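Local coordinates for protein nidogen (Mus musculus, PDB 1NPE) that folds into a six-bladed YWTD beta-propeller that probably binds laminin and so helps link the networks of basement membranes, at residues Pro34-Ile39 against Glu57-Arg62. Residues are numbered along the deposited sequence; the frame is centred on the assembly and turned at random.
Sequences PAKVII and EPSIGR
Lys36 sends its ammonium group to two acceptors at once, the carboxylate of Glu57 and the hydroxyl of Ser59. The lysine and glutamate side chains run side by side and point the same way, while Ser59 stands beside the lysine's end. Lys36 NZ lies 2.9 Å from Glu57 OE1, a salt bridge, and donates a longer hydrogen bond of 3.2 Å to Ser59 OG. Seen from NZ, Ser59 OG makes 109° with CE, the direction expected of an ammonium N-H. Glu57 OE1 lies almost straight ahead of the CE-NZ bond, at 167°, so this pairing probably relies more on charge than on a directed N-H. Lysine suits the place because its chain is long: extended as far as CE, it bends only at the last torsion (chi4 -66°), which carries NZ over to the Glu57 carboxylate while keeping it beside Ser59 OG. Strands 36-44 and 59-64 are separated in one four-stranded antiparallel blade of the beta-propeller by strand 49-54, and the lysine spans that gap near one end of the blade. There Asp54 hydrogen-bonds to Ser59 OG and adds a long, weak ion pair to NZ. The other carboxylate oxygen, Glu57 OE2, forms a salt bridge with Arg75. Glutamate thus serves two cations, while the small serine offers a hydroxyl close to its backbone. Replacing Lys36 with alanine removes both contacts, and Glu57 would then probably depend on Arg75 for its charge partner. The chemistry is consistent with a small, roughly charge-balanced network that ties the blade's first strand to its third.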
ATOM      1  N   PRO A  34     -17.677  -6.810   2.603  1.00 24.69           N
ATOM      2  CA  PRO A  34     -17.627  -6.367   4.002  1.00 25.96           C
ATOM      3  C   PRO A  34     -16.396  -6.685   4.844  1.00 25.24           C
ATOM      4  O   PRO A  34     -15.912  -5.825   5.571  1.00 26.65           O
ATOM      5  CB  PRO A  34     -18.925  -6.930   4.594  1.00 25.72           C
ATOM      6  CG  PRO A  34     -19.252  -8.081   3.702  1.00 28.58           C
ATOM      7  CD  PRO A  34     -18.922  -7.552   2.347  1.00 25.79           C
ATOM      8  N   ALA A  35     -15.850  -7.885   4.712  1.00 25.34           N
ATOM      9  CA  ALA A  35     -14.674  -8.248   5.500  1.00 25.33           C
ATOM     10  C   ALA A  35     -13.335  -7.733   4.964  1.00 25.16           C
ATOM     11  O   ALA A  35     -12.335  -7.759   5.685  1.00 25.17           O
ATOM     12  CB  ALA A  35     -14.610  -9.765   5.670  1.00 25.50           C
ATOM     13  N   LYS A  36     -13.322  -7.211   3.740  1.00 24.14           N
ATOM     14  CA  LYS A  36     -12.073  -6.768   3.118  1.00 23.67           C
ATOM     15  C   LYS A  36     -11.716  -5.283   3.065  1.00 21.66           C
ATOM     16  O   LYS A  36     -12.563  -4.408   3.177  1.00 20.56           O
ATOM     17  CB  LYS A  36     -11.986  -7.335   1.696  1.00 25.89           C
ATOM     18  CG  LYS A  36     -12.104  -8.854   1.585  1.00 28.78           C
ATOM     19  CD  LYS A  36     -11.887  -9.311   0.134  1.00 33.02           C
ATOM     20  CE  LYS A  36     -12.151 -10.808  -0.063  1.00 35.43           C
ATOM     21  NZ  LYS A  36     -11.172 -11.680   0.657  1.00 38.38           N
ATOM     22  N   VAL A  37     -10.422  -5.023   2.916  1.00 20.27           N
ATOM     23  CA  VAL A  37      -9.908  -3.667   2.771  1.00 17.96           C
ATOM     24  C   VAL A  37      -9.265  -3.690   1.383  1.00 18.52           C
ATOM     25  O   VAL A  37      -8.118  -4.120   1.217  1.00 17.27           O
ATOM     26  CB  VAL A  37      -8.852  -3.306   3.852  1.00 17.50           C
ATOM     27  CG1 VAL A  37      -8.238  -1.945   3.553  1.00 12.08           C
ATOM     28  CG2 VAL A  37      -9.492  -3.295   5.240  1.00 13.95           C
ATOM     29  N   ILE A  38     -10.058  -3.319   0.381  1.00 17.82           N
ATOM     30  CA  ILE A  38      -9.616  -3.299  -1.004  1.00 16.77           C
ATOM     31  C   ILE A  38      -8.611  -2.172  -1.202  1.00 16.25           C
ATOM     32  O   ILE A  38      -8.883  -1.024  -0.854  1.00 16.94           O
ATOM     33  CB  ILE A  38     -10.811  -3.080  -1.960  1.00 18.05           C
ATOM     34  CG1 ILE A  38     -11.964  -4.025  -1.607  1.00 19.40           C
ATOM     35  CG2 ILE A  38     -10.378  -3.317  -3.402  1.00 18.62           C
ATOM     36  CD1 ILE A  38     -11.718  -5.480  -1.971  1.00 20.31           C
ATOM     37  N   ILE A  39      -7.449  -2.496  -1.759  1.00 14.91           N
ATOM     38  CA  ILE A  39      -6.419  -1.490  -1.976  1.00 13.58           C
ATOM     39  C   ILE A  39      -6.156  -1.220  -3.455  1.00 15.39           C
ATOM     40  O   ILE A  39      -6.418  -0.119  -3.937  1.00 17.89           O
ATOM     41  CB  ILE A  39      -5.102  -1.877  -1.278  1.00 13.01           C
ATOM     42  CG1 ILE A  39      -5.335  -2.063   0.227  1.00 11.73           C
ATOM     43  CG2 ILE A  39      -4.042  -0.813  -1.526  1.00 12.04           C
ATOM     44  CD1 ILE A  39      -5.670  -0.774   0.973  1.00  9.99           C
ATOM     45  N   GLU A  57      -7.261 -10.184   4.321  1.00 27.51           N
ATOM     46  CA  GLU A  57      -7.114 -11.633   4.418  1.00 27.29           C
ATOM     47  C   GLU A  57      -5.668 -12.139   4.532  1.00 27.23           C
ATOM     48  O   GLU A  57      -5.376 -12.946   5.416  1.00 28.41           O
ATOM     49  CB  GLU A  57      -7.861 -12.340   3.285  1.00 27.31           C
ATOM     50  CG  GLU A  57      -7.914 -13.855   3.434  1.00 30.37           C
ATOM     51  CD  GLU A  57      -8.780 -14.533   2.387  1.00 31.91           C
ATOM     52  OE1 GLU A  57      -9.518 -13.834   1.660  1.00 33.14           O
ATOM     53  OE2 GLU A  57      -8.728 -15.776   2.296  1.00 33.46           O
ATOM     54  N   PRO A  58      -4.768 -11.754   3.602  1.00 25.88           N
ATOM     55  CA  PRO A  58      -4.901 -10.899   2.419  1.00 25.41           C
ATOM     56  C   PRO A  58      -5.255 -11.736   1.190  1.00 25.16           C
ATOM     57  O   PRO A  58      -5.220 -12.966   1.250  1.00 26.13           O
ATOM     58  CB  PRO A  58      -3.500 -10.305   2.281  1.00 25.05           C
ATOM     59  CG  PRO A  58      -2.639 -11.435   2.683  1.00 26.15           C
ATOM     60  CD  PRO A  58      -3.342 -11.939   3.930  1.00 25.15           C
ATOM     61  N   SER A  59      -5.568 -11.077   0.076  1.00 23.75           N
ATOM     62  CA  SER A  59      -5.924 -11.802  -1.142  1.00 23.55           C
ATOM     63  C   SER A  59      -5.993 -10.942  -2.398  1.00 21.58           C
ATOM     64  O   SER A  59      -5.906  -9.719  -2.345  1.00 21.11           O
ATOM     65  CB  SER A  59      -7.269 -12.513  -0.964  1.00 24.27           C
ATOM     66  OG  SER A  59      -8.331 -11.578  -0.901  1.00 29.11           O
ATOM     67  N   ILE A  60      -6.119 -11.622  -3.531  1.00 21.51           N
ATOM     68  CA  ILE A  60      -6.247 -10.991  -4.840  1.00 20.23           C
ATOM     69  C   ILE A  60      -7.475 -11.642  -5.450  1.00 20.80           C
ATOM     70  O   ILE A  60      -7.594 -12.872  -5.443  1.00 21.96           O
ATOM     71  CB  ILE A  60      -5.007 -11.244  -5.728  1.00 20.64           C
ATOM     72  CG1 ILE A  60      -3.812 -10.473  -5.161  1.00 19.79           C
ATOM     73  CG2 ILE A  60      -5.284 -10.837  -7.180  1.00 18.87           C
ATOM     74  CD1 ILE A  60      -2.527 -10.698  -5.901  1.00 20.85           C
ATOM     75  N   GLY A  61      -8.412 -10.818  -5.911  1.00 20.03           N
ATOM     76  CA  GLY A  61      -9.631 -11.348  -6.492  1.00 21.55           C
ATOM     77  C   GLY A  61     -10.101 -10.663  -7.759  1.00 23.34           C
ATOM     78  O   GLY A  61      -9.485  -9.705  -8.238  1.00 23.95           O
ATOM     79  N   ARG A  62     -11.207 -11.162  -8.301  1.00 24.51           N
ATOM     80  CA  ARG A  62     -11.776 -10.614  -9.525  1.00 25.07           C
ATOM     81  C   ARG A  62     -13.267 -10.893  -9.651  1.00 26.36           C
ATOM     82  O   ARG A  62     -13.788 -11.850  -9.074  1.00 26.05           O
ATOM     83  CB  ARG A  62     -11.047 -11.166 -10.752  1.00 24.34           C
ATOM     84  CG  ARG A  62     -11.146 -12.674 -10.914  1.00 22.67           C
ATOM     85  CD  ARG A  62     -10.527 -13.124 -12.227  1.00 19.14           C
ATOM     86  NE  ARG A  62     -10.657 -14.562 -12.412  1.00 18.89           N
ATOM     87  CZ  ARG A  62     -10.272 -15.220 -13.500  1.00 19.59           C
ATOM     88  NH1 ARG A  62      -9.723 -14.575 -14.523  1.00 17.07           N
ATOM     89  NH2 ARG A  62     -10.442 -16.531 -13.563  1.00 19.33           N
TER